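Local coordinates for alginate biosynthesis protein AlgX (Pseudomonas aeruginosa, PDB 4KNC) that protects alginate from degradation as the polymer crosses the periplasm and takes part in its O-acetylation, at residues S354-V366 with P424-A436. Residues are numbered along the deposited sequence; the frame is centred on the assembly and turned at random.
Sequences SYVADVTYSDPSV and PQGLEVQASICQA
Ser362 and Glu428 close one end of an antiparallel strand pair in the carbohydrate-binding module, which may bind alginate. Glu428 N donates to Ser362 OG at 2.7 Å, nearly straight at 165°. The hydroxyl is turned between its backbone N and carbonyl carbon (chi1 53°), which brings it to that amide. Ser362 N in turn donates to Glu428 O at 3.0 Å.

Farther along, both amides and both carbonyls are bonded in each of the hydrogen-bonded pairs Thr360–Gln430, Asp358–Ser432 and Val356–Cys434. Ile433 CA also approaches Val356 O at 3.3 Å.

Val359, Tyr361, Val429, Ala431 and Ile433 share one sheet face. Val359 CG1 meets Val429 CG2, the branch that chi1 69° sets trans to the amide N, at 3.7 Å. Tyr361 OH hydrogen-bonds Glu368 O. Ile433 CD1 touches Ala357 CB at 3.6 Å. Gln435 CA lies over a face of the Tyr355 ring, 4.2 Å from its centroid. Beyond the strands, Val366 CG2 and Leu427 CD2 meet tip to tip. Ser365 N donates to Asp363 OD1, an Asx turn, and Ser365 OG reaches the same oxygen.

Polar ends on the other face find partners outside. Asp358 OD2 forms a salt bridge with Arg396 and accepts from the backbone N of Cys321. Gln430 NE2 and Ser432 OG each hydrogen-bond Ser329 OG. Cys434, on the same face, is disulfide-bonded to Cys321. Strands 355-361 and 428-435 are the central pair of a four-stranded antiparallel sheet, flanked by 396-400 and 326-333. Strand 338-343 of the module's other antiparallel sheet packs on Ala431 and Ile433, consistent with a beta-sandwich.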
loop_
_atom_site.group_PDB
_atom_site.type_symbol
_atom_site.label_atom_id
_atom_site.label_comp_id
_atom_site.label_asym_id
_atom_site.label_seq_id
_atom_site.Cartn_x
_atom_site.Cartn_y
_atom_site.Cartn_z
ATOM N N SER A 354 12.798 21.012 9.667
ATOM C CA SER A 354 13.761 20.848 8.599
ATOM C C SER A 354 14.830 19.846 9.002
ATOM O O SER A 354 15.979 20.001 8.614
ATOM C CB SER A 354 14.401 22.192 8.236
ATOM O OG SER A 354 15.333 22.616 9.215
ATOM N N TYR A 355 14.455 18.827 9.782
ATOM C CA TYR A 355 15.378 17.748 10.164
ATOM C C TYR A 355 14.771 16.342 10.075
ATOM O O TYR A 355 13.549 16.188 10.085
ATOM C CB TYR A 355 16.015 18.006 11.541
ATOM C CG TYR A 355 17.387 18.669 11.464
ATOM C CD1 TYR A 355 17.514 20.046 11.304
ATOM C CD2 TYR A 355 18.551 17.910 11.538
ATOM C CE1 TYR A 355 18.767 20.649 11.230
ATOM C CE2 TYR A 355 19.803 18.502 11.461
ATOM C CZ TYR A 355 19.907 19.868 11.311
ATOM O OH TYR A 355 21.156 20.443 11.240
ATOM N N VAL A 356 15.638 15.328 9.991
ATOM C CA VAL A 356 15.196 13.953 9.739
ATOM C C VAL A 356 15.898 12.902 10.627
ATOM O O VAL A 356 17.085 13.027 10.946
ATOM C CB VAL A 356 15.333 13.611 8.225
ATOM C CG1 VAL A 356 15.347 12.107 7.970
ATOM C CG2 VAL A 356 14.216 14.283 7.432
ATOM N N ALA A 357 15.147 11.880 11.036
ATOM C CA ALA A 357 15.667 10.788 11.859
ATOM C C ALA A 357 15.788 9.469 11.087
ATOM O O ALA A 357 14.918 9.123 10.276
ATOM C CB ALA A 357 14.785 10.590 13.084
ATOM N N ASP A 358 16.866 8.738 11.371
ATOM C CA ASP A 358 17.197 7.482 10.711
ATOM C C ASP A 358 17.614 6.474 11.775
ATOM O O ASP A 358 18.568 6.708 12.512
ATOM C CB ASP A 358 18.357 7.702 9.728
ATOM C CG ASP A 358 18.489 6.578 8.707
ATOM O OD1 ASP A 358 18.159 5.417 9.040
ATOM O OD2 ASP A 358 18.919 6.860 7.568
ATOM N N VAL A 359 16.918 5.345 11.845
ATOM C CA VAL A 359 17.020 4.466 13.013
ATOM C C VAL A 359 17.038 2.972 12.670
ATOM O O VAL A 359 16.168 2.489 11.961
ATOM C CB VAL A 359 15.820 4.708 13.961
ATOM C CG1 VAL A 359 15.830 3.718 15.110
ATOM C CG2 VAL A 359 15.817 6.137 14.471
ATOM N N THR A 360 17.999 2.228 13.210
ATOM C CA THR A 360 18.145 0.819 12.865
ATOM C C THR A 360 18.316 -0.135 14.052
ATOM O O THR A 360 19.339 -0.112 14.740
ATOM C CB THR A 360 19.322 0.613 11.906
ATOM O OG1 THR A 360 19.105 1.378 10.713
ATOM C CG2 THR A 360 19.459 -0.863 11.555
ATOM N N TYR A 361 17.308 -0.977 14.272
ATOM C CA TYR A 361 17.391 -2.073 15.244
ATOM C C TYR A 361 18.457 -3.098 14.869
ATOM O O TYR A 361 18.733 -3.319 13.688
ATOM C CB TYR A 361 16.059 -2.814 15.337
ATOM C CG TYR A 361 14.988 -2.116 16.132
ATOM C CD1 TYR A 361 15.185 -1.789 17.467
ATOM C CD2 TYR A 361 13.763 -1.809 15.555
ATOM C CE1 TYR A 361 14.198 -1.161 18.199
ATOM C CE2 TYR A 361 12.771 -1.181 16.276
ATOM C CZ TYR A 361 12.992 -0.862 17.598
ATOM O OH TYR A 361 11.996 -0.237 18.315
ATOM N N SER A 362 19.042 -3.744 15.871
ATOM C CA SER A 362 20.000 -4.810 15.609
ATOM C C SER A 362 19.294 -6.075 15.111
ATOM O O SER A 362 19.887 -6.887 14.411
ATOM C CB SER A 362 20.860 -5.102 16.847
ATOM O OG SER A 362 20.067 -5.348 17.994
ATOM N N ASP A 363 18.018 -6.218 15.463
ATOM C CA ASP A 363 17.220 -7.375 15.068
ATOM C C ASP A 363 16.104 -6.958 14.103
ATOM O O ASP A 363 15.155 -6.268 14.496
ATOM C CB ASP A 363 16.627 -8.036 16.316
ATOM C CG ASP A 363 15.978 -9.380 16.029
ATOM O OD1 ASP A 363 15.708 -9.688 14.849
ATOM O OD2 ASP A 363 15.731 -10.127 17.006
ATOM N N PRO A 364 16.204 -7.401 12.838
ATOM C CA PRO A 364 15.273 -7.034 11.759
ATOM C C PRO A 364 13.851 -7.518 12.004
ATOM O O PRO A 364 12.958 -7.182 11.225
ATOM C CB PRO A 364 15.847 -7.755 10.533
ATOM C CG PRO A 364 17.271 -8.045 10.880
ATOM C CD PRO A 364 17.275 -8.291 12.360
ATOM N N SER A 365 13.639 -8.294 13.063
ATOM C CA SER A 365 12.311 -8.830 13.350
ATOM C C SER A 365 11.547 -7.927 14.312
ATOM O O SER A 365 10.473 -8.290 14.796
ATOM C CB SER A 365 12.402 -10.250 13.918
ATOM O OG SER A 365 13.004 -10.246 15.203
ATOM N N VAL A 366 12.104 -6.754 14.597
ATOM C CA VAL A 366 11.416 -5.805 15.462
ATOM C C VAL A 366 10.589 -4.821 14.634
ATOM O O VAL A 366 11.120 -3.858 14.069
ATOM C CB VAL A 366 12.385 -5.040 16.376
ATOM C CG1 VAL A 366 11.592 -4.179 17.346
ATOM C CG2 VAL A 366 13.276 -6.017 17.135
ATOM N N PRO A 424 13.738 -8.950 21.933
ATOM C CA PRO A 424 14.816 -9.947 21.892
ATOM C C PRO A 424 15.952 -9.562 22.838
ATOM O O PRO A 424 16.227 -8.374 22.997
ATOM C CB PRO A 424 15.304 -9.873 20.440
ATOM C CG PRO A 424 14.133 -9.375 19.675
ATOM C CD PRO A 424 13.422 -8.425 20.593
ATOM N N GLN A 425 16.597 -10.543 23.460
ATOM C CA GLN A 425 17.683 -10.245 24.389
ATOM C C GLN A 425 18.926 -9.795 23.632
ATOM O O GLN A 425 19.221 -10.293 22.541
ATOM C CB GLN A 425 17.993 -11.443 25.299
ATOM C CG GLN A 425 18.641 -12.628 24.602
ATOM C CD GLN A 425 18.621 -13.883 25.455
ATOM O OE1 GLN A 425 17.891 -13.963 26.444
ATOM N NE2 GLN A 425 19.423 -14.871 25.074
ATOM N N GLY A 426 19.638 -8.834 24.210
ATOM C CA GLY A 426 20.824 -8.279 23.588
ATOM C C GLY A 426 20.514 -7.149 22.625
ATOM O O GLY A 426 21.418 -6.412 22.234
ATOM N N LEU A 427 19.237 -7.014 22.258
ATOM C CA LEU A 427 18.789 -6.059 21.234
ATOM C C LEU A 427 19.318 -4.645 21.432
ATOM O O LEU A 427 19.143 -4.044 22.496
ATOM C CB LEU A 427 17.258 -6.013 21.149
ATOM C CG LEU A 427 16.662 -5.070 20.090
ATOM C CD1 LEU A 427 17.023 -5.537 18.701
ATOM C CD2 LEU A 427 15.150 -4.947 20.215
ATOM N N GLU A 428 19.965 -4.124 20.396
ATOM C CA GLU A 428 20.476 -2.761 20.414
ATOM C C GLU A 428 19.780 -1.927 19.352
ATOM O O GLU A 428 18.957 -2.434 18.588
ATOM C CB GLU A 428 21.978 -2.741 20.148
ATOM C CG GLU A 428 22.809 -3.482 21.168
ATOM C CD GLU A 428 24.292 -3.316 20.912
ATOM O OE1 GLU A 428 24.673 -3.043 19.751
ATOM O OE2 GLU A 428 25.079 -3.448 21.873
ATOM N N VAL A 429 20.124 -0.644 19.302
ATOM C CA VAL A 429 19.572 0.254 18.296
ATOM C C VAL A 429 20.570 1.346 17.933
ATOM O O VAL A 429 21.347 1.811 18.784
ATOM C CB VAL A 429 18.216 0.861 18.745
ATOM C CG1 VAL A 429 18.409 1.836 19.900
ATOM C CG2 VAL A 429 17.515 1.535 17.576
ATOM N N GLN A 430 20.558 1.727 16.659
ATOM C CA GLN A 430 21.445 2.757 16.130
ATOM C C GLN A 430 20.630 3.930 15.591
ATOM O O GLN A 430 19.860 3.774 14.650
ATOM C CB GLN A 430 22.318 2.161 15.017
ATOM C CG GLN A 430 22.798 3.155 13.955
ATOM C CD GLN A 430 23.808 4.151 14.488
ATOM O OE1 GLN A 430 24.620 3.825 15.351
ATOM N NE2 GLN A 430 23.764 5.374 13.972
ATOM N N ALA A 431 20.794 5.110 16.173
ATOM C CA ALA A 431 20.030 6.258 15.687
ATOM C C ALA A 431 20.898 7.421 15.215
ATOM O O ALA A 431 22.000 7.642 15.717
ATOM C CB ALA A 431 19.037 6.722 16.735
ATOM N N SER A 432 20.375 8.167 14.252
ATOM C CA SER A 432 21.098 9.275 13.653
ATOM C C SER A 432 20.136 10.348 13.171
ATOM O O SER A 432 19.015 10.055 12.756
ATOM C CB SER A 432 21.960 8.779 12.492
ATOM O OG SER A 432 22.988 7.929 12.971
ATOM N N ILE A 433 20.591 11.592 13.229
ATOM C CA ILE A 433 19.771 12.741 12.872
ATOM C C ILE A 433 20.528 13.552 11.837
ATOM O O ILE A 433 21.695 13.883 12.037
ATOM C CB ILE A 433 19.519 13.636 14.106
ATOM C CG1 ILE A 433 18.508 12.974 15.039
ATOM C CG2 ILE A 433 19.001 15.003 13.697
ATOM C CD1 ILE A 433 17.122 12.968 14.492
ATOM N N CYS A 434 19.865 13.878 10.734
ATOM C CA CYS A 434 20.531 14.575 9.644
ATOM C C CYS A 434 19.719 15.721 9.061
ATOM O O CYS A 434 18.482 15.786 9.188
ATOM C CB CYS A 434 20.905 13.603 8.517
ATOM S SG CYS A 434 19.487 12.750 7.773
ATOM N N GLN A 435 20.450 16.623 8.420
ATOM C CA GLN A 435 19.855 17.686 7.647
ATOM C C GLN A 435 19.028 17.104 6.497
ATOM O O GLN A 435 19.328 16.029 5.983
ATOM C CB GLN A 435 20.923 18.655 7.130
ATOM C CG GLN A 435 20.357 19.968 6.634
ATOM C CD GLN A 435 21.296 21.125 6.872
ATOM O OE1 GLN A 435 22.470 20.930 7.185
ATOM N NE2 GLN A 435 20.784 22.342 6.735
ATOM N N ALA A 436 17.967 17.816 6.128
ATOM C CA ALA A 436 17.098 17.423 5.028
ATOM C C ALA A 436 17.330 18.347 3.838
ATOM O O ALA A 436 17.580 19.540 4.017
ATOM C CB ALA A 436 15.646 17.481 5.469
#